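Diaminopimelate decarboxylase (Methanocaldococcus jannaschii, PDB 1TWI) catalyses the decarboxylation of meso-2,6-diaminopimelate to L-lysine, using pyridoxal 5'-phosphate as cofactor, in the last step of lysine biosynthesis by the diaminopimelate pathway. Local coordinates at residues E37-I42 / V296-Y301; D11-I16 / N341-N346; E49-W54 / K265-A270; L32-E37 / V404-K409. All blocks are in the same frame, centred on the assembly; numbering follows the deposited sequence.

Interaction 1. Residues E37-I42 / V296-Y301; sequences EEQIKI and VATAGY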
loop_
_atom_site.group_PDB
_atom_site.type_symbol
_atom_site.label_atom_id
_atom_site.label_comp_id
_atom_site.label_asym_id
_atom_site.label_seq_id
_atom_site.Cartn_x
_atom_site.Cartn_y
_atom_site.Cartn_z
ATOM N N GLU A 37 -1.666 25.202 3.888
ATOM C CA GLU A 37 -1.669 25.480 5.309
ATOM C C GLU A 37 -2.971 26.167 5.693
ATOM O O GLU A 37 -3.562 25.847 6.720
ATOM C CB GLU A 37 -0.489 26.391 5.669
ATOM C CG GLU A 37 -0.491 26.842 7.139
ATOM C CD GLU A 37 0.756 27.662 7.418
ATOM O OE1 GLU A 37 1.753 27.096 7.884
ATOM O OE2 GLU A 37 0.774 28.863 7.120
ATOM N N GLU A 38 -3.429 27.124 4.887
ATOM C CA GLU A 38 -4.692 27.806 5.238
ATOM C C GLU A 38 -5.891 26.826 5.197
ATOM O O GLU A 38 -6.806 26.930 6.007
ATOM C CB GLU A 38 -4.927 28.992 4.264
ATOM C CG GLU A 38 -6.228 29.796 4.464
ATOM C CD GLU A 38 -6.335 30.542 5.807
ATOM O OE1 GLU A 38 -5.307 30.798 6.488
ATOM O OE2 GLU A 38 -7.487 30.892 6.165
ATOM N N GLN A 39 -5.934 25.908 4.239
ATOM C CA GLN A 39 -7.063 24.983 4.243
ATOM C C GLN A 39 -7.087 24.146 5.573
ATOM O O GLN A 39 -8.168 23.830 6.110
ATOM C CB GLN A 39 -6.982 24.008 3.043
ATOM C CG GLN A 39 -8.202 23.094 2.971
ATOM C CD GLN A 39 -9.474 23.913 2.710
ATOM O OE1 GLN A 39 -10.367 24.047 3.584
ATOM N NE2 GLN A 39 -9.536 24.507 1.537
ATOM N N ILE A 40 -5.910 23.732 6.070
ATOM C CA ILE A 40 -5.875 22.984 7.328
ATOM C C ILE A 40 -6.394 23.882 8.459
ATOM O O ILE A 40 -7.174 23.421 9.333
ATOM C CB ILE A 40 -4.434 22.467 7.679
ATOM C CG1 ILE A 40 -3.987 21.437 6.632
ATOM C CG2 ILE A 40 -4.427 21.805 9.090
ATOM C CD1 ILE A 40 -2.531 20.973 6.748
ATOM N N LYS A 41 -5.986 25.153 8.475
ATOM C CA LYS A 41 -6.486 26.053 9.534
ATOM C C LYS A 41 -7.987 26.206 9.415
ATOM O O LYS A 41 -8.702 26.232 10.438
ATOM C CB LYS A 41 -5.863 27.462 9.445
ATOM C CG LYS A 41 -4.314 27.483 9.655
ATOM C CD LYS A 41 -3.851 28.973 9.659
ATOM C CE LYS A 41 -2.406 29.080 9.307
ATOM N NZ LYS A 41 -1.566 28.375 10.311
ATOM N N ILE A 42 -8.472 26.314 8.195
ATOM C CA ILE A 42 -9.949 26.419 8.015
ATOM C C ILE A 42 -10.670 25.159 8.517
ATOM O O ILE A 42 -11.686 25.242 9.250
ATOM C CB ILE A 42 -10.303 26.613 6.525
ATOM C CG1 ILE A 42 -9.927 28.059 6.138
ATOM C CG2 ILE A 42 -11.828 26.237 6.284
ATOM C CD1 ILE A 42 -9.873 28.330 4.636
ATOM N N VAL A 296 -7.425 17.090 7.263
ATOM C CA VAL A 296 -6.406 17.306 6.256
ATOM C C VAL A 296 -6.665 16.930 4.809
ATOM O O VAL A 296 -5.955 17.404 3.935
ATOM C CB VAL A 296 -5.049 16.632 6.711
ATOM C CG1 VAL A 296 -4.610 17.228 8.081
ATOM C CG2 VAL A 296 -5.218 15.060 6.861
ATOM N N ALA A 297 -7.667 16.096 4.540
ATOM C CA ALA A 297 -7.859 15.639 3.183
ATOM C C ALA A 297 -7.993 16.724 2.138
ATOM O O ALA A 297 -7.297 16.677 1.121
ATOM C CB ALA A 297 -9.132 14.689 3.095
ATOM N N THR A 298 -8.902 17.674 2.375
ATOM C CA THR A 298 -9.152 18.731 1.377
ATOM C C THR A 298 -7.996 19.734 1.245
ATOM O O THR A 298 -8.033 20.592 0.379
ATOM C CB THR A 298 -10.446 19.545 1.731
ATOM O OG1 THR A 298 -10.311 20.108 3.018
ATOM C CG2 THR A 298 -11.676 18.633 1.713
ATOM N N ALA A 299 -6.989 19.653 2.124
ATOM C CA ALA A 299 -5.860 20.568 2.034
ATOM C C ALA A 299 -4.770 20.038 1.065
ATOM O O ALA A 299 -3.841 20.785 0.707
ATOM C CB ALA A 299 -5.216 20.776 3.450
ATOM N N GLY A 300 -4.891 18.787 0.652
ATOM C CA GLY A 300 -3.852 18.177 -0.206
ATOM C C GLY A 300 -4.171 17.975 -1.668
ATOM O O GLY A 300 -5.284 17.549 -2.013
ATOM N N TYR A 301 -3.214 18.307 -2.538
ATOM C CA TYR A 301 -3.407 18.140 -3.981
ATOM C C TYR A 301 -2.176 17.421 -4.470
ATOM O O TYR A 301 -1.101 17.698 -3.980
ATOM C CB TYR A 301 -3.495 19.508 -4.680
ATOM C CG TYR A 301 -4.680 20.307 -4.129
ATOM C CD1 TYR A 301 -4.560 20.981 -2.918
ATOM C CD2 TYR A 301 -5.953 20.291 -4.778
ATOM C CE1 TYR A 301 -5.637 21.609 -2.328
ATOM C CE2 TYR A 301 -7.073 20.949 -4.196
ATOM C CZ TYR A 301 -6.891 21.596 -2.966
ATOM O OH TYR A 301 -7.941 22.191 -2.295
#
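The hydroxyl of Thr298 is held by a hydrogen bond to ND2 of Asn43, one residue beyond the 37-42 segment, while its OG1 also lies 3.7 Å from CG of Gln39. Gln39 and Thr298 send their side chains past each other at about a right angle, and the carbonyl of Thr298 also faces the glutamine stem, its O 3.6 Å from Gln39 CG. CG of Gln39 stands anti to the backbone N (chi1 -176°), a setting that brings it against the turn of 296-301, 3.6 Å from CA of Ala299.

The methyl of Ala299 sits at the middle of the contact, touching both Gln39 and Ile40. It meets Gln39 CB at 3.7 Å, while CG1 of Ile40 presses on it at 3.5 Å, tighter than usual for two carbons. Beyond that, Ile40 CD1 reaches CG1 of Val296 at 4.5 Å, a looser touch that continues the apolar strip toward the cofactor side, where Val296 approaches Gly292, a residue that binds pyridoxal 5'-phosphate. Within the turn, Ala299 N donates to Val296 O, closing the turn that carries both residues.

Leu79 and Leu80 of helix 74-82 pack on Ile40 as well. The first turn of helix 37-58 is thereby set against the short link that carries the chain from the barrel into strand 300-311. Every residue that touches is buried. Between 37-42 and 296-301 the contact therefore works by the fit of methyls and methylenes, and the Thr298 hydroxyl is satisfied by Asn43 rather than across the contact.

Interaction 2. Residues D11-I16 / N341-N346; sequences DGRFFI and NCKVKN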
loop_
_atom_site.group_PDB
_atom_site.type_symbol
_atom_site.label_atom_id
_atom_site.label_comp_id
_atom_site.label_asym_id
_atom_site.label_seq_id
_atom_site.Cartn_x
_atom_site.Cartn_y
_atom_site.Cartn_z
ATOM N N ASP A 11 -6.759 33.589 -14.505
ATOM C CA ASP A 11 -6.108 33.758 -15.789
ATOM C C ASP A 11 -5.856 32.426 -16.495
ATOM O O ASP A 11 -4.765 32.207 -17.018
ATOM C CB ASP A 11 -4.772 34.492 -15.630
ATOM C CG ASP A 11 -4.939 35.927 -15.108
ATOM O OD1 ASP A 11 -5.460 36.117 -13.977
ATOM O OD2 ASP A 11 -4.532 36.878 -15.841
ATOM N N GLY A 12 -6.863 31.550 -16.495
ATOM C CA GLY A 12 -6.744 30.278 -17.189
ATOM C C GLY A 12 -5.789 29.243 -16.595
ATOM O O GLY A 12 -5.436 28.292 -17.297
ATOM N N ARG A 13 -5.355 29.454 -15.358
ATOM C CA ARG A 13 -4.468 28.525 -14.660
ATOM C C ARG A 13 -4.966 28.213 -13.261
ATOM O O ARG A 13 -5.691 29.006 -12.632
ATOM C CB ARG A 13 -3.033 29.082 -14.576
ATOM C CG ARG A 13 -2.438 29.278 -15.946
ATOM C CD ARG A 13 -1.314 30.305 -15.934
ATOM N NE ARG A 13 -0.066 29.785 -15.357
ATOM C CZ ARG A 13 0.859 29.057 -16.004
ATOM N NH1 ARG A 13 0.700 28.733 -17.289
ATOM N NH2 ARG A 13 1.962 28.683 -15.366
ATOM N N PHE A 14 -4.553 27.052 -12.751
ATOM C CA PHE A 14 -4.964 26.640 -11.402
ATOM C C PHE A 14 -4.016 27.198 -10.334
ATOM O O PHE A 14 -2.785 27.118 -10.470
ATOM C CB PHE A 14 -4.982 25.092 -11.348
ATOM C CG PHE A 14 -5.446 24.504 -10.014
ATOM C CD1 PHE A 14 -6.690 24.817 -9.498
ATOM C CD2 PHE A 14 -4.658 23.553 -9.342
ATOM C CE1 PHE A 14 -7.183 24.168 -8.297
ATOM C CE2 PHE A 14 -5.127 22.910 -8.157
ATOM C CZ PHE A 14 -6.397 23.229 -7.645
ATOM N N PHE A 15 -4.589 27.710 -9.244
ATOM C CA PHE A 15 -3.821 28.265 -8.108
ATOM C C PHE A 15 -4.176 27.602 -6.770
ATOM O O PHE A 15 -5.343 27.254 -6.559
ATOM C CB PHE A 15 -4.073 29.794 -7.962
ATOM C CG PHE A 15 -3.328 30.637 -9.033
ATOM C CD1 PHE A 15 -3.781 30.671 -10.350
ATOM C CD2 PHE A 15 -2.184 31.339 -8.705
ATOM C CE1 PHE A 15 -3.093 31.414 -11.339
ATOM C CE2 PHE A 15 -1.469 32.102 -9.679
ATOM C CZ PHE A 15 -1.923 32.139 -10.988
ATOM N N ILE A 16 -3.193 27.451 -5.870
ATOM C CA ILE A 16 -3.446 26.894 -4.522
ATOM C C ILE A 16 -2.863 27.930 -3.594
ATOM O O ILE A 16 -1.654 28.211 -3.669
ATOM C CB ILE A 16 -2.708 25.522 -4.279
ATOM C CG1 ILE A 16 -3.197 24.498 -5.330
ATOM C CG2 ILE A 16 -2.948 25.064 -2.762
ATOM C CD1 ILE A 16 -2.266 23.329 -5.587
ATOM N N ASN A 341 -7.046 19.498 -15.294
ATOM C CA ASN A 341 -5.835 19.909 -15.967
ATOM C C ASN A 341 -5.564 21.231 -15.249
ATOM O O ASN A 341 -6.491 22.001 -14.990
ATOM C CB ASN A 341 -6.115 20.211 -17.437
ATOM C CG ASN A 341 -4.839 20.356 -18.255
ATOM O OD1 ASN A 341 -3.824 20.904 -17.771
ATOM N ND2 ASN A 341 -4.885 19.881 -19.500
ATOM N N CYS A 342 -4.320 21.505 -14.897
ATOM C CA CYS A 342 -4.011 22.795 -14.269
ATOM C C CYS A 342 -4.117 23.958 -15.243
ATOM O O CYS A 342 -4.063 25.097 -14.817
ATOM C CB CYS A 342 -2.584 22.798 -13.700
ATOM S SG CYS A 342 -2.512 21.805 -12.144
ATOM N N LYS A 343 -4.250 23.670 -16.541
ATOM C CA LYS A 343 -4.346 24.728 -17.555
ATOM C C LYS A 343 -5.703 24.667 -18.228
ATOM O O LYS A 343 -6.086 23.614 -18.724
ATOM C CB LYS A 343 -3.283 24.545 -18.651
ATOM C CG LYS A 343 -3.253 25.671 -19.743
ATOM C CD LYS A 343 -2.809 27.068 -19.198
ATOM C CE LYS A 343 -3.063 28.220 -20.244
ATOM N NZ LYS A 343 -4.547 28.522 -20.331
ATOM N N VAL A 344 -6.405 25.799 -18.266
ATOM C CA VAL A 344 -7.701 25.868 -18.933
ATOM C C VAL A 344 -7.412 25.870 -20.431
ATOM O O VAL A 344 -6.449 26.537 -20.900
ATOM C CB VAL A 344 -8.415 27.178 -18.576
ATOM C CG1 VAL A 344 -9.547 27.462 -19.583
ATOM C CG2 VAL A 344 -8.937 27.065 -17.156
ATOM N N LYS A 345 -8.200 25.099 -21.181
ATOM C CA LYS A 345 -8.017 25.004 -22.631
ATOM C C LYS A 345 -9.361 25.388 -23.321
ATOM O O LYS A 345 -10.395 25.512 -22.666
ATOM C CB LYS A 345 -7.679 23.558 -23.003
ATOM C CG LYS A 345 -6.415 22.948 -22.321
ATOM C CD LYS A 345 -5.127 23.686 -22.757
ATOM C CE LYS A 345 -3.830 22.879 -22.317
ATOM N NZ LYS A 345 -3.705 21.498 -22.946
ATOM N N ASN A 346 -9.361 25.527 -24.637
ATOM C CA ASN A 346 -10.609 25.891 -25.316
ATOM C C ASN A 346 -11.246 24.659 -25.920
ATOM O O ASN A 346 -12.030 24.743 -26.849
ATOM C CB ASN A 346 -10.344 26.941 -26.384
ATOM C CG ASN A 346 -9.977 28.277 -25.767
ATOM O OD1 ASN A 346 -10.695 28.803 -24.891
ATOM N ND2 ASN A 346 -8.839 28.841 -26.212
HETATM O O HOH W 1 -3.400 31.039 -18.876
#
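Gly12 and Val344, Arg13 and Lys343, and Phe14 and Cys342 face one another as two short segments run in opposite directions. Backbone bonds carry the register: Val344 N donates to Gly12 O at 2.8 Å, almost straight at 170°, and Phe14 N donates to Cys342 O at 2.9 Å with a marked bend. They flank Arg13 and Lys343, a single non-hydrogen-bonded pair, and a CA-H...O contact from Arg13 to Cys342 O adds to them.

The charged group comes next. Lys343 bends at chi2 and again at chi4 (73°), and its NZ donates to Gly12 O at 3.2 Å and to Val344 O at 2.8 Å. Gly12 O thus receives two donors, Val344 N and Lys343 NZ, from opposite faces of its carbonyl plane. A water donates to Asp11 O at 2.6 Å and is weakly bonded to the same ammonium. Nearby, Asn341 OD1 accepts from Lys343 N, an Asx turn that helps to shape this segment.

Apolar contact is slighter. The sulfur of Cys342 lies beside the Phe14 ring, obliquely, with SG 3.9 Å from CD2, and Arg13 CG meets Lys343 CD at 3.9 Å as those side chains cross. The guanidinium turns to Asp20 in a salt bridge.

Strand 13-16 is the middle strand of a small antiparallel sheet with 7-10 and 19-20. Phe14 packs on Val7, Ile9 and Ala380, and Cys342 lies against Ala21 and Ile22 of helix 21-28 and Val378 of strand 378-382. The bridge thus ties a beta-domain loop, between strands 339-341 and 348-354, to this sheet.

Interaction 3. Residues E49-W54 / K265-A270; sequences EAFKRW and KDLADA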
loop_
_atom_site.group_PDB
_atom_site.type_symbol
_atom_site.label_atom_id
_atom_site.label_comp_id
_atom_site.label_asym_id
_atom_site.label_seq_id
_atom_site.Cartn_x
_atom_site.Cartn_y
_atom_site.Cartn_z
ATOM N N GLU A 49 -15.178 26.070 15.995
ATOM C CA GLU A 49 -16.349 26.923 15.994
ATOM C C GLU A 49 -17.635 26.104 16.219
ATOM O O GLU A 49 -18.535 26.495 16.983
ATOM C CB GLU A 49 -16.427 27.680 14.677
ATOM C CG GLU A 49 -17.611 28.582 14.624
ATOM C CD GLU A 49 -17.432 29.873 15.425
ATOM O OE1 GLU A 49 -18.433 30.611 15.501
ATOM O OE2 GLU A 49 -16.307 30.146 15.960
ATOM N N ALA A 50 -17.689 24.942 15.584
ATOM C CA ALA A 50 -18.852 24.110 15.718
ATOM C C ALA A 50 -18.992 23.515 17.120
ATOM O O ALA A 50 -20.113 23.396 17.630
ATOM C CB ALA A 50 -18.820 23.007 14.686
ATOM N N PHE A 51 -17.885 23.150 17.758
ATOM C CA PHE A 51 -17.996 22.501 19.056
ATOM C C PHE A 51 -17.714 23.364 20.298
ATOM O O PHE A 51 -17.807 22.871 21.387
ATOM C CB PHE A 51 -17.116 21.221 19.102
ATOM C CG PHE A 51 -17.687 20.055 18.320
ATOM C CD1 PHE A 51 -18.469 19.101 18.953
ATOM C CD2 PHE A 51 -17.460 19.937 16.949
ATOM C CE1 PHE A 51 -19.024 18.040 18.228
ATOM C CE2 PHE A 51 -18.013 18.868 16.195
ATOM C CZ PHE A 51 -18.805 17.910 16.835
ATOM N N LYS A 52 -17.425 24.660 20.167
ATOM C CA LYS A 52 -17.136 25.443 21.374
ATOM C C LYS A 52 -18.354 25.516 22.295
ATOM O O LYS A 52 -18.243 25.794 23.477
ATOM C CB LYS A 52 -16.678 26.861 21.001
ATOM C CG LYS A 52 -17.726 27.655 20.262
ATOM C CD LYS A 52 -17.182 29.062 20.037
ATOM C CE LYS A 52 -17.941 29.830 18.983
ATOM N NZ LYS A 52 -17.055 30.992 18.533
ATOM N N ARG A 53 -19.521 25.301 21.733
ATOM C CA ARG A 53 -20.713 25.264 22.533
ATOM C C ARG A 53 -20.562 24.232 23.699
ATOM O O ARG A 53 -21.111 24.413 24.797
ATOM C CB ARG A 53 -21.886 24.852 21.636
ATOM C CG ARG A 53 -23.151 24.606 22.373
ATOM C CD ARG A 53 -24.290 24.258 21.439
ATOM N NE ARG A 53 -25.468 23.866 22.213
ATOM C CZ ARG A 53 -26.377 23.020 21.755
ATOM N NH1 ARG A 53 -26.232 22.504 20.541
ATOM N NH2 ARG A 53 -27.396 22.660 22.512
ATOM N N TRP A 54 -19.866 23.123 23.455
ATOM C CA TRP A 54 -19.704 22.118 24.524
ATOM C C TRP A 54 -19.099 22.752 25.774
ATOM O O TRP A 54 -19.644 22.636 26.884
ATOM C CB TRP A 54 -18.792 20.945 24.080
ATOM C CG TRP A 54 -18.787 19.883 25.132
ATOM C CD1 TRP A 54 -17.731 19.478 25.939
ATOM C CD2 TRP A 54 -19.890 19.070 25.481
ATOM N NE1 TRP A 54 -18.145 18.433 26.765
ATOM C CE2 TRP A 54 -19.467 18.177 26.488
ATOM C CE3 TRP A 54 -21.229 19.005 25.026
ATOM C CZ2 TRP A 54 -20.331 17.227 27.053
ATOM C CZ3 TRP A 54 -22.077 18.066 25.591
ATOM C CH2 TRP A 54 -21.633 17.191 26.586
ATOM N N LYS A 265 -20.502 21.516 11.776
ATOM C CA LYS A 265 -21.662 22.096 12.480
ATOM C C LYS A 265 -22.772 21.089 12.614
ATOM O O LYS A 265 -23.392 20.994 13.686
ATOM C CB LYS A 265 -22.231 23.328 11.743
ATOM C CG LYS A 265 -21.274 24.495 11.747
ATOM C CD LYS A 265 -21.892 25.837 11.171
ATOM C CE LYS A 265 -20.968 27.022 11.479
ATOM N NZ LYS A 265 -21.557 28.320 10.984
ATOM N N ASP A 266 -23.047 20.362 11.535
ATOM C CA ASP A 266 -24.091 19.322 11.575
ATOM C C ASP A 266 -23.711 18.229 12.607
ATOM O O ASP A 266 -24.565 17.740 13.384
ATOM C CB ASP A 266 -24.286 18.645 10.219
ATOM C CG ASP A 266 -24.830 19.596 9.167
ATOM O OD1 ASP A 266 -25.768 20.344 9.521
ATOM O OD2 ASP A 266 -24.318 19.587 8.022
ATOM N N LEU A 267 -22.436 17.859 12.610
ATOM C CA LEU A 267 -21.958 16.862 13.549
ATOM C C LEU A 267 -22.134 17.317 15.012
ATOM O O LEU A 267 -22.585 16.556 15.854
ATOM C CB LEU A 267 -20.477 16.567 13.288
ATOM C CG LEU A 267 -19.916 15.424 14.160
ATOM C CD1 LEU A 267 -20.561 14.058 13.727
ATOM C CD2 LEU A 267 -18.349 15.378 13.911
ATOM N N ALA A 268 -21.795 18.569 15.308
ATOM C CA ALA A 268 -21.907 19.091 16.658
ATOM C C ALA A 268 -23.359 19.236 17.086
ATOM O O ALA A 268 -23.695 18.921 18.217
ATOM C CB ALA A 268 -21.221 20.433 16.766
ATOM N N ASP A 269 -24.231 19.689 16.184
ATOM C CA ASP A 269 -25.625 19.815 16.582
ATOM C C ASP A 269 -26.087 18.429 17.027
ATOM O O ASP A 269 -26.741 18.265 18.083
ATOM C CB ASP A 269 -26.510 20.275 15.424
ATOM C CG ASP A 269 -26.285 21.726 15.067
ATOM O OD1 ASP A 269 -25.821 22.459 15.970
ATOM O OD2 ASP A 269 -26.576 22.128 13.893
ATOM N N ALA A 270 -25.744 17.440 16.223
ATOM C CA ALA A 270 -26.129 16.068 16.509
ATOM C C ALA A 270 -25.536 15.473 17.802
ATOM O O ALA A 270 -26.254 14.897 18.673
ATOM C CB ALA A 270 -25.776 15.185 15.288
HETATM O O HOH W 2 -24.216 22.972 18.189
#
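Adjacent outer helices of the alpha/beta (TIM) barrel meet where Ala50 and Phe51 of helix 37-58 lie against Lys265, Leu267 and Ala268 of helix 264-276. The helices precede neighbouring barrel strands, 62-67 and 286-289, and their short segments run nearly parallel, 17° apart, with axes 8.5 Å from each other at closest approach. Small residues permit such closeness: Ala50 CB sits 3.7 Å from the backbone N of Lys265, and Ala50 O is 3.3 Å from CB of Ala268.

Deeper in, Phe51 takes over. Its CG is anti to the carbonyl carbon (chi1 -74°), and the ring reaches Ala268 and Leu267 of the second helix. The methyl of Ala268 stands over the ring centre in a CH-pi contact, CB 3.4 Å from the centroid and only 9° off the ring normal. At the ring edge, near its plane, CZ meets CG of Leu267 at 3.8 Å. One ring thus serves both residues, by its face and by its rim. Phe62 stacks with this phenylalanine, and Leu287 and Leu289 of strand 286-289 join the packing, which makes it part of the layer between helices and barrel wall.

The outer margin is polar. Arg53 NH1 and Asp269 OD1 stay beyond salt-bridge distance, and a water spans them, accepting from NH1 at 3.1 Å in the guanidinium plane and donating to OD1 at 2.8 Å.

Interaction 4. Residues L32-E37 / V404-K409; sequences LYVMSE and VLTSKK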
loop_
_atom_site.group_PDB
_atom_site.type_symbol
_atom_site.label_atom_id
_atom_site.label_comp_id
_atom_site.label_asym_id
_atom_site.label_seq_id
_atom_site.Cartn_x
_atom_site.Cartn_y
_atom_site.Cartn_z
ATOM N N LEU A 32 4.179 15.691 -7.273
ATOM C CA LEU A 32 4.342 16.568 -6.105
ATOM C C LEU A 32 3.063 16.714 -5.256
ATOM O O LEU A 32 2.013 17.029 -5.799
ATOM C CB LEU A 32 4.716 17.999 -6.595
ATOM C CG LEU A 32 5.003 19.107 -5.584
ATOM C CD1 LEU A 32 6.372 18.805 -4.983
ATOM C CD2 LEU A 32 5.075 20.502 -6.252
ATOM N N TYR A 33 3.166 16.549 -3.942
ATOM C CA TYR A 33 2.026 16.792 -3.051
ATOM C C TYR A 33 2.114 18.260 -2.658
ATOM O O TYR A 33 3.219 18.769 -2.341
ATOM C CB TYR A 33 2.143 15.987 -1.752
ATOM C CG TYR A 33 1.521 14.600 -1.822
ATOM C CD1 TYR A 33 0.155 14.420 -1.595
ATOM C CD2 TYR A 33 2.286 13.477 -2.081
ATOM C CE1 TYR A 33 -0.424 13.165 -1.611
ATOM C CE2 TYR A 33 1.697 12.178 -2.114
ATOM C CZ TYR A 33 0.335 12.057 -1.873
ATOM O OH TYR A 33 -0.317 10.835 -1.860
ATOM N N VAL A 34 0.980 18.961 -2.674
ATOM C CA VAL A 34 0.970 20.364 -2.226
ATOM C C VAL A 34 -0.066 20.362 -1.061
ATOM O O VAL A 34 -1.240 19.961 -1.231
ATOM C CB VAL A 34 0.491 21.321 -3.364
ATOM C CG1 VAL A 34 0.447 22.830 -2.871
ATOM C CG2 VAL A 34 1.452 21.185 -4.582
ATOM N N MET A 35 0.341 20.839 0.097
ATOM C CA MET A 35 -0.549 20.881 1.233
ATOM C C MET A 35 -0.818 22.333 1.503
ATOM O O MET A 35 0.142 23.097 1.669
ATOM C CB MET A 35 0.128 20.252 2.470
ATOM C CG MET A 35 0.291 18.708 2.329
ATOM S SD MET A 35 -1.347 17.816 2.262
ATOM C CE MET A 35 -1.925 17.999 3.889
ATOM N N SER A 36 -2.097 22.716 1.584
ATOM C CA SER A 36 -2.473 24.133 1.860
ATOM C C SER A 36 -2.557 24.358 3.374
ATOM O O SER A 36 -3.421 23.777 4.080
ATOM C CB SER A 36 -3.850 24.473 1.235
ATOM O OG SER A 36 -4.303 25.737 1.721
ATOM N N GLU A 37 -1.666 25.202 3.888
ATOM C CA GLU A 37 -1.669 25.480 5.309
ATOM C C GLU A 37 -2.971 26.167 5.693
ATOM O O GLU A 37 -3.562 25.847 6.720
ATOM C CB GLU A 37 -0.489 26.391 5.669
ATOM C CG GLU A 37 -0.491 26.842 7.139
ATOM C CD GLU A 37 0.756 27.662 7.418
ATOM O OE1 GLU A 37 1.753 27.096 7.884
ATOM O OE2 GLU A 37 0.774 28.863 7.120
ATOM N N VAL A 404 5.249 19.967 -0.648
ATOM C CA VAL A 404 5.491 21.340 -0.245
ATOM C C VAL A 404 4.250 21.812 0.521
ATOM O O VAL A 404 3.145 21.211 0.390
ATOM C CB VAL A 404 5.721 22.309 -1.441
ATOM C CG1 VAL A 404 7.055 22.002 -2.130
ATOM C CG2 VAL A 404 4.580 22.194 -2.491
ATOM N N LEU A 405 4.452 22.852 1.337
ATOM C CA LEU A 405 3.406 23.490 2.120
ATOM C C LEU A 405 3.255 24.913 1.551
ATOM O O LEU A 405 4.261 25.643 1.434
ATOM C CB LEU A 405 3.794 23.596 3.607
ATOM C CG LEU A 405 2.706 24.244 4.499
ATOM C CD1 LEU A 405 1.554 23.292 4.840
ATOM C CD2 LEU A 405 3.358 24.745 5.755
ATOM N N THR A 406 2.034 25.280 1.131
ATOM C CA THR A 406 1.790 26.623 0.615
ATOM C C THR A 406 1.210 27.338 1.809
ATOM O O THR A 406 0.274 26.852 2.449
ATOM C CB THR A 406 0.781 26.656 -0.578
ATOM O OG1 THR A 406 -0.389 25.913 -0.225
ATOM C CG2 THR A 406 1.417 26.098 -1.842
ATOM N N SER A 407 1.752 28.519 2.063
ATOM C CA SER A 407 1.446 29.302 3.244
ATOM C C SER A 407 1.510 30.794 2.894
ATOM O O SER A 407 2.092 31.175 1.867
ATOM C CB SER A 407 2.526 28.961 4.288
ATOM O OG SER A 407 2.624 29.919 5.333
ATOM N N LYS A 408 0.884 31.628 3.705
ATOM C CA LYS A 408 0.975 33.059 3.444
ATOM C C LYS A 408 2.465 33.458 3.503
ATOM O O LYS A 408 2.903 34.412 2.842
ATOM C CB LYS A 408 0.187 33.831 4.512
ATOM C CG LYS A 408 -1.280 33.848 4.227
ATOM C CD LYS A 408 -2.064 34.326 5.430
ATOM C CE LYS A 408 -3.541 34.558 5.078
ATOM N NZ LYS A 408 -4.053 33.456 4.216
ATOM N N LYS A 409 3.255 32.711 4.269
ATOM C CA LYS A 409 4.687 33.008 4.415
ATOM C C LYS A 409 5.578 32.647 3.231
ATOM O O LYS A 409 6.727 33.085 3.169
ATOM C CB LYS A 409 5.236 32.279 5.634
ATOM C CG LYS A 409 4.459 32.501 6.910
ATOM C CD LYS A 409 5.144 33.511 7.744
ATOM C CE LYS A 409 4.525 33.601 9.116
ATOM N NZ LYS A 409 5.350 34.627 9.834
HETATM O O HOH W 3 -0.871 30.389 5.657
#
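Glu37 sets CG anti to its backbone N (chi1 175°) and continues extended to CD, while Ser407 turns OG anti to its own N (chi1 162°), and the groups meet where strand 32-36 gives way to the helix. Ser407 OG donates to Glu37 OE2 at 2.8 Å, from above the carboxylate plane. The same hydroxyl accepts from Lys409 N in an ST turn, so it is held by two bonds. A water donates to OE2 of Glu37 and accepts from Lys408 N, and the other oxygen, OE1, is bonded to His432 of the second subunit. Such pairing would probably stabilise the ionised acid.

Upstream the strands pair in parallel, Val34 with Val404, Met35 with Leu405 and Ser36 with Thr406. Val404 N donates to Tyr33 O at 2.9 Å, Met35 N to Val404 O, Thr406 N to Met35 O and Glu37 N to Thr406 O. On one face the side chains of Val34 and Thr406 cross at about a right angle, Val34 CG1 3.6 Å from Thr406 CG2, while those of Val34 and Val404 lie side by side; on the other, Met35 CB meets Leu405 CD1 at 4.1 Å. OD2 of Asp17 is hydrogen-bonded to OG1 of Thr406 and OG of Ser36, which also caps Gln39 N.

Strand 32-36 of this mixed sheet passes through the serine N-cap into a barrel helix, uniting the barrel and beta domain of fold-type III decarboxylases.

From the N terminus, residues 11-16 open the first loop, which interaction 2 closes at 341-346. Strand 32-36 starts the widest one, closed by interaction 4 at 404-409, and because its segments alternate with those of interaction 2 the two loops cross. Helix 37-58 follows at once: interaction 1 takes its first turn to 296-301, and further along the same helix interaction 3 goes to 265-270. Interaction 3 is nested in interaction 1, which lies inside both larger loops. Interactions 1, 2 and 4 touch through Ile16, Ser36 and Tyr301, joining the N-terminal strands to the beta domain, whereas interaction 3 stands apart among the barrel helices.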